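PDB 4W78: hydratase ChsH2 from Mycobacterium tuberculosis SUMu008, which probably hydrates an enoyl-CoA intermediate of cholesterol breakdown, acting as a MaoC-like enoyl-CoA hydratase in complex with its partner ChsH1. Local coordinates for residues G15-I20 and W84-T89; L25-F30 and N51-T56; D32-R37 and D47-I52. All coordinates share one frame; numbering follows the deposited sequence.

Contact 1 of 3, residues G15-I20 and W84-T89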
loop_
_atom_site.group_PDB
_atom_site.type_symbol
_atom_site.label_atom_id
_atom_site.label_comp_id
_atom_site.label_asym_id
_atom_site.label_seq_id
_atom_site.Cartn_x
_atom_site.Cartn_y
_atom_site.Cartn_z
ATOM N N GLY F 15 -17.958 3.005 -0.271
ATOM C CA GLY F 15 -16.896 2.393 0.506
ATOM C C GLY F 15 -16.734 0.914 0.228
ATOM O O GLY F 15 -17.002 0.082 1.093
ATOM N N ASP F 16 -16.305 0.570 -0.982
ATOM C CA ASP F 16 -16.026 -0.831 -1.246
ATOM C C ASP F 16 -14.723 -1.228 -0.547
ATOM O O ASP F 16 -13.961 -0.364 -0.097
ATOM C CB ASP F 16 -16.091 -1.182 -2.744
ATOM C CG ASP F 16 -14.992 -0.559 -3.577
ATOM O OD1 ASP F 16 -14.021 0.002 -3.040
ATOM O OD2 ASP F 16 -15.103 -0.679 -4.820
ATOM N N PRO F 17 -14.480 -2.531 -0.399
ATOM C CA PRO F 17 -13.277 -2.918 0.348
ATOM C C PRO F 17 -11.990 -2.354 -0.245
ATOM O O PRO F 17 -11.099 -1.981 0.522
ATOM C CB PRO F 17 -13.312 -4.449 0.282
ATOM C CG PRO F 17 -14.764 -4.765 0.197
ATOM C CD PRO F 17 -15.357 -3.688 -0.663
ATOM N N THR F 18 -11.889 -2.260 -1.571
ATOM C CA THR F 18 -10.684 -1.665 -2.155
ATOM C C THR F 18 -10.448 -0.228 -1.671
ATOM O O THR F 18 -9.321 0.141 -1.346
ATOM C CB THR F 18 -10.720 -1.726 -3.689
ATOM O OG1 THR F 18 -10.751 -3.104 -4.086
ATOM C CG2 THR F 18 -9.500 -1.066 -4.278
ATOM N N PHE F 19 -11.516 0.558 -1.599
ATOM C CA PHE F 19 -11.410 1.915 -1.087
ATOM C C PHE F 19 -10.931 1.921 0.364
ATOM O O PHE F 19 -9.989 2.626 0.705
ATOM C CB PHE F 19 -12.755 2.625 -1.232
ATOM C CG PHE F 19 -12.773 4.008 -0.682
ATOM C CD1 PHE F 19 -12.221 5.051 -1.406
ATOM C CD2 PHE F 19 -13.330 4.275 0.567
ATOM C CE1 PHE F 19 -12.218 6.340 -0.909
ATOM C CE2 PHE F 19 -13.342 5.568 1.068
ATOM C CZ PHE F 19 -12.785 6.598 0.334
ATOM N N ILE F 20 -11.567 1.112 1.204
ATOM C CA ILE F 20 -11.254 1.112 2.628
ATOM C C ILE F 20 -9.824 0.647 2.868
ATOM O O ILE F 20 -9.078 1.268 3.633
ATOM C CB ILE F 20 -12.250 0.226 3.385
ATOM C CG1 ILE F 20 -13.660 0.790 3.214
ATOM C CG2 ILE F 20 -11.844 0.112 4.868
ATOM C CD1 ILE F 20 -14.735 0.084 4.049
ATOM N N TRP F 84 -18.115 3.781 9.092
ATOM C CA TRP F 84 -18.247 3.637 7.653
ATOM C C TRP F 84 -17.738 2.241 7.294
ATOM O O TRP F 84 -16.528 2.014 7.148
ATOM C CB TRP F 84 -17.465 4.733 6.921
ATOM C CG TRP F 84 -17.637 4.729 5.434
ATOM C CD1 TRP F 84 -18.332 3.818 4.661
ATOM C CD2 TRP F 84 -17.118 5.696 4.536
ATOM N NE1 TRP F 84 -18.254 4.172 3.334
ATOM C CE2 TRP F 84 -17.513 5.325 3.233
ATOM C CE3 TRP F 84 -16.367 6.859 4.709
ATOM C CZ2 TRP F 84 -17.175 6.077 2.108
ATOM C CZ3 TRP F 84 -16.029 7.600 3.591
ATOM C CH2 TRP F 84 -16.431 7.204 2.308
ATOM N N TYR F 85 -18.684 1.310 7.205
ATOM C CA TYR F 85 -18.390 -0.080 6.919
ATOM C C TYR F 85 -18.319 -0.348 5.428
ATOM O O TYR F 85 -18.881 0.395 4.625
ATOM C CB TYR F 85 -19.483 -0.960 7.512
ATOM C CG TYR F 85 -19.455 -1.105 9.012
ATOM C CD1 TYR F 85 -18.298 -1.525 9.669
ATOM C CD2 TYR F 85 -20.584 -0.846 9.771
ATOM C CE1 TYR F 85 -18.275 -1.682 11.043
ATOM C CE2 TYR F 85 -20.570 -0.991 11.141
ATOM C CZ TYR F 85 -19.414 -1.412 11.775
ATOM O OH TYR F 85 -19.417 -1.571 13.144
ATOM N N ALA F 86 -17.634 -1.430 5.063
ATOM C CA ALA F 86 -17.619 -1.873 3.673
ATOM C C ALA F 86 -19.040 -1.922 3.120
ATOM O O ALA F 86 -19.972 -2.386 3.796
ATOM C CB ALA F 86 -16.938 -3.242 3.537
ATOM N N TYR F 87 -19.171 -1.400 1.899
ATOM C CA TYR F 87 -20.410 -1.352 1.112
ATOM C C TYR F 87 -21.376 -0.237 1.475
ATOM O O TYR F 87 -22.398 -0.062 0.804
ATOM C CB TYR F 87 -21.129 -2.705 1.063
ATOM C CG TYR F 87 -20.205 -3.821 0.659
ATOM C CD1 TYR F 87 -19.609 -3.831 -0.593
ATOM C CD2 TYR F 87 -19.919 -4.855 1.537
ATOM C CE1 TYR F 87 -18.757 -4.858 -0.968
ATOM C CE2 TYR F 87 -19.065 -5.884 1.180
ATOM C CZ TYR F 87 -18.483 -5.876 -0.071
ATOM O OH TYR F 87 -17.643 -6.899 -0.436
ATOM N N ASP F 88 -21.062 0.516 2.526
ATOM C CA ASP F 88 -21.830 1.714 2.828
ATOM C C ASP F 88 -21.413 2.804 1.859
ATOM O O ASP F 88 -20.248 2.890 1.452
ATOM C CB ASP F 88 -21.532 2.260 4.226
ATOM C CG ASP F 88 -22.128 1.431 5.350
ATOM O OD1 ASP F 88 -23.031 0.606 5.096
ATOM O OD2 ASP F 88 -21.692 1.647 6.516
ATOM N N THR F 89 -22.367 3.658 1.530
ATOM C CA THR F 89 -22.083 4.853 0.770
ATOM C C THR F 89 -22.237 6.045 1.694
ATOM O O THR F 89 -23.260 6.199 2.362
ATOM C CB THR F 89 -23.049 5.001 -0.411
ATOM O OG1 THR F 89 -22.845 3.915 -1.322
ATOM C CG2 THR F 89 -22.800 6.322 -1.136
#

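Contact 2 of 3, residues L25-F30 and N51-T56. With CD (cadmium ion), chain B.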
loop_
_atom_site.group_PDB
_atom_site.type_symbol
_atom_site.label_atom_id
_atom_site.label_comp_id
_atom_site.label_asym_id
_atom_site.label_seq_id
_atom_site.Cartn_x
_atom_site.Cartn_y
_atom_site.Cartn_z
ATOM N N LEU F 25 -4.070 1.865 4.041
ATOM C CA LEU F 25 -2.639 1.605 3.869
ATOM C C LEU F 25 -1.881 2.809 3.306
ATOM O O LEU F 25 -0.711 2.995 3.641
ATOM C CB LEU F 25 -2.357 0.321 3.073
ATOM C CG LEU F 25 -2.285 -0.917 3.970
ATOM C CD1 LEU F 25 -3.594 -1.221 4.690
ATOM C CD2 LEU F 25 -1.805 -2.102 3.167
ATOM N N ALA F 26 -2.548 3.625 2.492
ATOM C CA ALA F 26 -1.910 4.844 1.995
ATOM C C ALA F 26 -1.729 5.863 3.117
ATOM O O ALA F 26 -0.906 6.778 3.000
ATOM C CB ALA F 26 -2.714 5.463 0.838
ATOM N N THR F 27 -2.506 5.745 4.195
ATOM C CA THR F 27 -2.273 6.608 5.361
ATOM C C THR F 27 -1.317 5.932 6.351
ATOM O O THR F 27 -1.098 6.437 7.450
ATOM C CB THR F 27 -3.570 7.014 6.097
ATOM O OG1 THR F 27 -4.173 5.848 6.685
ATOM C CG2 THR F 27 -4.571 7.657 5.156
ATOM N N ARG F 28 -0.760 4.793 5.936
ATOM C CA ARG F 28 0.192 4.009 6.730
ATOM C C ARG F 28 -0.377 3.516 8.071
ATOM O O ARG F 28 0.330 3.384 9.077
ATOM C CB ARG F 28 1.526 4.737 6.906
ATOM C CG ARG F 28 2.233 4.990 5.580
ATOM C CD ARG F 28 3.617 5.565 5.790
ATOM N NE ARG F 28 4.492 4.680 6.556
ATOM C CZ ARG F 28 5.230 5.085 7.583
ATOM N NH1 ARG F 28 5.185 6.359 7.960
ATOM N NH2 ARG F 28 6.013 4.231 8.239
ATOM N N ASP F 29 -1.677 3.228 8.035
ATOM C CA ASP F 29 -2.411 2.665 9.154
ATOM C C ASP F 29 -2.647 1.195 8.863
ATOM O O ASP F 29 -3.471 0.847 8.004
ATOM C CB ASP F 29 -3.741 3.403 9.277
ATOM C CG ASP F 29 -4.540 2.978 10.462
ATOM O OD1 ASP F 29 -4.287 1.892 11.037
ATOM O OD2 ASP F 29 -5.451 3.747 10.826
ATOM N N PHE F 30 -1.891 0.349 9.563
ATOM C CA PHE F 30 -1.940 -1.092 9.353
ATOM C C PHE F 30 -2.774 -1.811 10.398
ATOM O O PHE F 30 -2.706 -3.033 10.526
ATOM C CB PHE F 30 -0.520 -1.664 9.290
ATOM C CG PHE F 30 0.226 -1.245 8.062
ATOM C CD1 PHE F 30 0.940 -0.062 8.044
ATOM C CD2 PHE F 30 0.187 -2.026 6.908
ATOM C CE1 PHE F 30 1.608 0.346 6.887
ATOM C CE2 PHE F 30 0.852 -1.637 5.767
ATOM C CZ PHE F 30 1.561 -0.449 5.757
ATOM N N ASN F 51 -10.682 4.353 8.288
ATOM C CA ASN F 51 -9.906 4.888 9.420
ATOM C C ASN F 51 -10.000 6.411 9.524
ATOM O O ASN F 51 -10.495 7.081 8.608
ATOM C CB ASN F 51 -8.436 4.423 9.374
ATOM C CG ASN F 51 -7.600 5.161 8.322
ATOM O OD1 ASN F 51 -8.129 5.689 7.357
ATOM N ND2 ASN F 51 -6.291 5.213 8.532
ATOM N N ILE F 52 -9.539 6.970 10.631
ATOM C CA ILE F 52 -9.771 8.391 10.871
ATOM C C ILE F 52 -8.847 9.268 10.017
ATOM O O ILE F 52 -9.200 10.403 9.697
ATOM C CB ILE F 52 -9.716 8.731 12.383
ATOM C CG1 ILE F 52 -10.371 10.102 12.653
ATOM C CG2 ILE F 52 -8.291 8.636 12.913
ATOM C CD1 ILE F 52 -10.648 10.311 14.131
ATOM N N LEU F 53 -7.682 8.758 9.640
ATOM C CA LEU F 53 -6.774 9.534 8.774
ATOM C C LEU F 53 -7.407 9.691 7.397
ATOM O O LEU F 53 -7.199 10.697 6.725
ATOM C CB LEU F 53 -5.377 8.896 8.651
ATOM C CG LEU F 53 -4.467 8.931 9.899
ATOM C CD1 LEU F 53 -4.920 7.926 10.950
ATOM C CD2 LEU F 53 -3.007 8.663 9.558
ATOM N N THR F 54 -8.162 8.691 6.962
ATOM C CA THR F 54 -8.879 8.791 5.697
ATOM C C THR F 54 -10.066 9.751 5.824
ATOM O O THR F 54 -10.312 10.543 4.917
ATOM C CB THR F 54 -9.343 7.402 5.220
ATOM O OG1 THR F 54 -8.184 6.613 4.916
ATOM C CG2 THR F 54 -10.242 7.507 3.999
ATOM N N ASP F 55 -10.804 9.698 6.932
ATOM C CA ASP F 55 -11.851 10.706 7.164
ATOM C C ASP F 55 -11.308 12.139 7.067
ATOM O O ASP F 55 -11.921 13.009 6.432
ATOM C CB ASP F 55 -12.525 10.511 8.524
ATOM C CG ASP F 55 -13.451 9.315 8.553
ATOM O OD1 ASP F 55 -14.172 9.092 7.550
ATOM O OD2 ASP F 55 -13.473 8.605 9.583
ATOM N N THR F 56 -10.165 12.388 7.706
ATOM C CA THR F 56 -9.549 13.715 7.643
ATOM C C THR F 56 -9.190 14.082 6.187
ATOM O O THR F 56 -9.448 15.214 5.724
ATOM C CB THR F 56 -8.288 13.770 8.514
ATOM O OG1 THR F 56 -8.620 13.384 9.858
ATOM C CG2 THR F 56 -7.707 15.179 8.525
HETATM CD CD CD B . -6.637 2.938 12.641
HETATM O O HOH W 1 -7.235 1.726 14.547
HETATM O O HOH W 2 -4.580 3.563 14.070
#

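Contact 3 of 3, residues D32-R37 and D47-I52. With CD (cadmium ion), chain B.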
loop_
_atom_site.group_PDB
_atom_site.type_symbol
_atom_site.label_atom_id
_atom_site.label_comp_id
_atom_site.label_asym_id
_atom_site.label_seq_id
_atom_site.Cartn_x
_atom_site.Cartn_y
_atom_site.Cartn_z
ATOM N N ASP F 32 -5.407 -3.884 12.026
ATOM C CA ASP F 32 -6.121 -4.975 11.372
ATOM C C ASP F 32 -7.579 -4.663 10.994
ATOM O O ASP F 32 -8.058 -5.102 9.950
ATOM C CB ASP F 32 -5.990 -6.274 12.187
ATOM C CG ASP F 32 -6.302 -6.099 13.672
ATOM O OD1 ASP F 32 -6.974 -5.121 14.076
ATOM O OD2 ASP F 32 -5.878 -6.991 14.451
ATOM N N VAL F 33 -8.262 -3.873 11.816
ATOM C CA VAL F 33 -9.687 -3.621 11.619
ATOM C C VAL F 33 -10.029 -2.900 10.309
ATOM O O VAL F 33 -11.197 -2.887 9.907
ATOM C CB VAL F 33 -10.286 -2.839 12.807
ATOM C CG1 VAL F 33 -10.185 -3.640 14.094
ATOM C CG2 VAL F 33 -9.598 -1.469 12.945
ATOM N N HIS F 34 -9.043 -2.296 9.641
ATOM C CA HIS F 34 -9.350 -1.611 8.387
ATOM C C HIS F 34 -9.149 -2.484 7.151
ATOM O O HIS F 34 -9.483 -2.064 6.038
ATOM C CB HIS F 34 -8.516 -0.327 8.229
ATOM C CG HIS F 34 -8.525 0.541 9.444
ATOM N ND1 HIS F 34 -9.684 1.052 9.996
ATOM C CD2 HIS F 34 -7.515 0.957 10.237
ATOM C CE1 HIS F 34 -9.384 1.742 11.079
ATOM N NE2 HIS F 34 -8.079 1.689 11.250
ATOM N N HIS F 35 -8.604 -3.689 7.320
ATOM C CA HIS F 35 -8.380 -4.555 6.163
ATOM C C HIS F 35 -8.614 -6.043 6.435
ATOM O O HIS F 35 -8.606 -6.849 5.509
ATOM C CB HIS F 35 -6.967 -4.366 5.616
ATOM C CG HIS F 35 -5.903 -4.787 6.579
ATOM N ND1 HIS F 35 -5.234 -3.883 7.375
ATOM C CD2 HIS F 35 -5.413 -6.010 6.897
ATOM C CE1 HIS F 35 -4.373 -4.534 8.139
ATOM N NE2 HIS F 35 -4.466 -5.826 7.874
ATOM N N ASP F 36 -8.812 -6.414 7.697
ATOM C CA ASP F 36 -9.017 -7.805 8.065
ATOM C C ASP F 36 -10.417 -7.913 8.667
ATOM O O ASP F 36 -10.638 -7.539 9.816
ATOM C CB ASP F 36 -7.941 -8.204 9.093
ATOM C CG ASP F 36 -8.029 -9.658 9.540
ATOM O OD1 ASP F 36 -9.101 -10.287 9.415
ATOM O OD2 ASP F 36 -7.007 -10.179 10.050
ATOM N N ARG F 37 -11.365 -8.431 7.891
ATOM C CA ARG F 37 -12.739 -8.546 8.357
ATOM C C ARG F 37 -12.839 -9.359 9.650
ATOM O O ARG F 37 -13.599 -9.018 10.556
ATOM C CB ARG F 37 -13.611 -9.166 7.266
ATOM C CG ARG F 37 -14.966 -9.659 7.758
ATOM C CD ARG F 37 -15.758 -10.270 6.612
ATOM N NE ARG F 37 -16.217 -9.237 5.685
ATOM C CZ ARG F 37 -16.663 -9.474 4.453
ATOM N NH1 ARG F 37 -16.683 -10.700 3.955
ATOM N NH2 ARG F 37 -17.057 -8.456 3.698
ATOM N N ASP F 47 -17.864 -5.125 10.058
ATOM C CA ASP F 47 -16.973 -5.423 8.942
ATOM C C ASP F 47 -15.802 -4.464 9.066
ATOM O O ASP F 47 -15.740 -3.678 10.014
ATOM C CB ASP F 47 -17.710 -5.174 7.619
ATOM C CG ASP F 47 -17.174 -6.023 6.464
ATOM O OD1 ASP F 47 -16.014 -6.494 6.536
ATOM O OD2 ASP F 47 -17.926 -6.208 5.477
ATOM N N ILE F 48 -14.872 -4.526 8.118
ATOM C CA ILE F 48 -13.826 -3.522 8.054
ATOM C C ILE F 48 -14.459 -2.137 7.901
ATOM O O ILE F 48 -15.568 -1.997 7.385
ATOM C CB ILE F 48 -12.848 -3.778 6.900
ATOM C CG1 ILE F 48 -13.555 -3.729 5.547
ATOM C CG2 ILE F 48 -12.148 -5.138 7.109
ATOM C CD1 ILE F 48 -12.583 -3.748 4.368
ATOM N N PHE F 49 -13.748 -1.127 8.389
ATOM C CA PHE F 49 -14.282 0.230 8.379
ATOM C C PHE F 49 -13.171 1.230 8.118
ATOM O O PHE F 49 -11.991 0.971 8.383
ATOM C CB PHE F 49 -15.032 0.565 9.680
ATOM C CG PHE F 49 -14.229 0.355 10.934
ATOM C CD1 PHE F 49 -13.415 1.369 11.441
ATOM C CD2 PHE F 49 -14.315 -0.841 11.628
ATOM C CE1 PHE F 49 -12.690 1.181 12.611
ATOM C CE2 PHE F 49 -13.586 -1.036 12.796
ATOM C CZ PHE F 49 -12.780 -0.025 13.289
ATOM N N VAL F 50 -13.591 2.375 7.592
ATOM C CA VAL F 50 -12.673 3.449 7.204
ATOM C C VAL F 50 -11.976 4.043 8.425
ATOM O O VAL F 50 -12.603 4.239 9.476
ATOM C CB VAL F 50 -13.475 4.541 6.459
ATOM C CG1 VAL F 50 -12.613 5.784 6.161
ATOM C CG2 VAL F 50 -14.058 3.997 5.167
ATOM N N ASN F 51 -10.682 4.353 8.288
ATOM C CA ASN F 51 -9.906 4.888 9.420
ATOM C C ASN F 51 -10.000 6.411 9.524
ATOM O O ASN F 51 -10.495 7.081 8.608
ATOM C CB ASN F 51 -8.436 4.423 9.374
ATOM C CG ASN F 51 -7.600 5.161 8.322
ATOM O OD1 ASN F 51 -8.129 5.689 7.357
ATOM N ND2 ASN F 51 -6.291 5.213 8.532
ATOM N N ILE F 52 -9.539 6.970 10.631
ATOM C CA ILE F 52 -9.771 8.391 10.871
ATOM C C ILE F 52 -8.847 9.268 10.017
ATOM O O ILE F 52 -9.200 10.403 9.697
ATOM C CB ILE F 52 -9.716 8.731 12.383
ATOM C CG1 ILE F 52 -10.371 10.102 12.653
ATOM C CG2 ILE F 52 -8.291 8.636 12.913
ATOM C CD1 ILE F 52 -10.648 10.311 14.131
HETATM CD CD CD B . -6.637 2.938 12.641
HETATM O O HOH W 1 -7.235 1.726 14.547
HETATM O O HOH W 2 -4.580 3.563 14.070
#

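Contact 1 of 3, residues G15-I20 and W84-T89
G15 meets the type II turn Y85-D88 through two backbone hydrogen bonds. G15 N donates to D88 O at 2.9 Å, and Y87 N donates to G15 O at 2.7 Å. A CA-H...O contact from A86 CA to G15 O adds to this grip. D88 O is doubly used, since W84 NE1 also donates to it, at 3.0 Å. The indole is thereby tied to its own loop while G15 CA lies 3.6 Å from W84 NE1. D16 is the N-cap of helix 17-26, with OD1 taking the F19 N-H.

Most of the rest is apolar packing. With CG anti to the backbone N (chi1 177°), the F19 ring extends to W84, and F19 CE2 comes 3.7 Å from W84 CH2. The ring planes are oblique at 38°. I20 CD1 presses on the turn backbone, 3.4 Å from A86 N. P17 CD lies 3.6 Å from Y87 CE1; Y87 OH bonds to D38 of the second subunit.

The contact thus seats the start of helix 17-26 on the loop leading into strand 89-100. W84 reaches L13 of strand 7-14, and both F19 and W84 touch L58 of helix 52-67.

Contact 2 of 3, residues L25-F30 and N51-T56
The amide of N51 and the carboxylate of D29 meet tip to tip, their planes 50° apart. At the amide edge, N51 ND2 donates to two acceptors in its own plane: D29 OD2 at 2.8 Å and T27 OG1 at 2.9 Å. The bond to D29 is the straighter one, at 169°, and it reaches OD2 on the anti side of the carboxylate. The other end of the amide, N51 OD1, takes T54 OG1 in the carbonyl plane and T54 N from above it. Four bonds therefore fix the amide rotation.

The contact sets the C-terminal Schellman motif of helix 17-26 against the N-cap of helix 52-67, probably within the hot-dog fold of MaoC-like hydratases. R28, with positive phi, is the C-prime residue of the Schellman motif. N51 is the N-cap, and T54 N to N51 OD1 is the capping bond. N51 CG sits between the backbone N and the carbonyl carbon (chi1 76°), which turns it back toward its own helix start, where OD1 meets T54 N.

T27 also packs. Its CB is 3.7 Å from L53 CB, and its CG2 is 3.8 Å from T54 OG1. L53 CD2 also comes 3.6 Å from T27 O. T27 OG1 is bonded in addition to A24 O, and W35 of the ChsH1 chain packs on T27.

D29 and H34 both bind cadmium. Their spacing fits the Asp-His pair of the hydratase 2 motif, so this is probably the active-site region. D29 OD1 bonds to Q31 N. N51 acts in the second shell: the D29 OD2 that it holds is 2.3 Å from the cadmium ion.

Contact 3 of 3, residues D32-R37 and D47-I52
The backbones of V33-H34 and I48-F49 run close together, with H34 CA 4.9 Å from I48 CA, but V33 O receives just a weak bond from F49 N and a CA-H...O contact from I48 CA.

H34 ND1 donates in the ring plane to F49 O at 2.8 Å, while H34 NE2 binds the cadmium ion at 2.4 Å. N51 CB covers one face in a CH-pi contact, 3.4 Å from the H34 ring centroid. V33 CG2 lies over the opposite face. The imidazole also turns its edge to the face of F49, an offset edge-to-face pair with planes at 86°. F49 CZ in turn touches V33 CG2 at 3.5 Å.

H34 lies five residues after D29, the spacing of the Asp-His pair in the hydratase 2 motif of MaoC-like enzymes, so it is probably an active-site residue. Its ring sits in the loop between helices 17-26 and 37-42, held from both faces and at its ND1 edge.

At the far end R37 grips D47 side-on in a salt bridge. R37 NE to D47 OD1 is 2.9 Å and nearly straight, at 176°; R37 NH2 to D47 OD2 is 3.0 Å. I48 N also donates to D47 OD1, on the face of the carboxylate opposite to R37 NE. R37 NH2 also forms a salt bridge to D38 of the second subunit. I48 CG2 packs 3.5 Å from R37 N.

How the contacts relate
Contacts 2 and 3 are buried, whereas contact 1 is only partly so. Contacts 1 and 2 use opposite ends of helix 17-26: its start in the first, its closing turn in the second. Contacts 2 and 3 share N51 and I52 and both hold the cadmium ion, one supplying D29 and the other H34. Contact 1 joins contact 3 through backbone bonds, W84 with V50 and A86 with I48. Chemistry follows place. Contact 1 rests on main-chain bonds and apolar packing, contact 2 on a polar amide network at the metal, and contact 3 on a clamped imidazole plus a salt bridge. All three touch the second subunit.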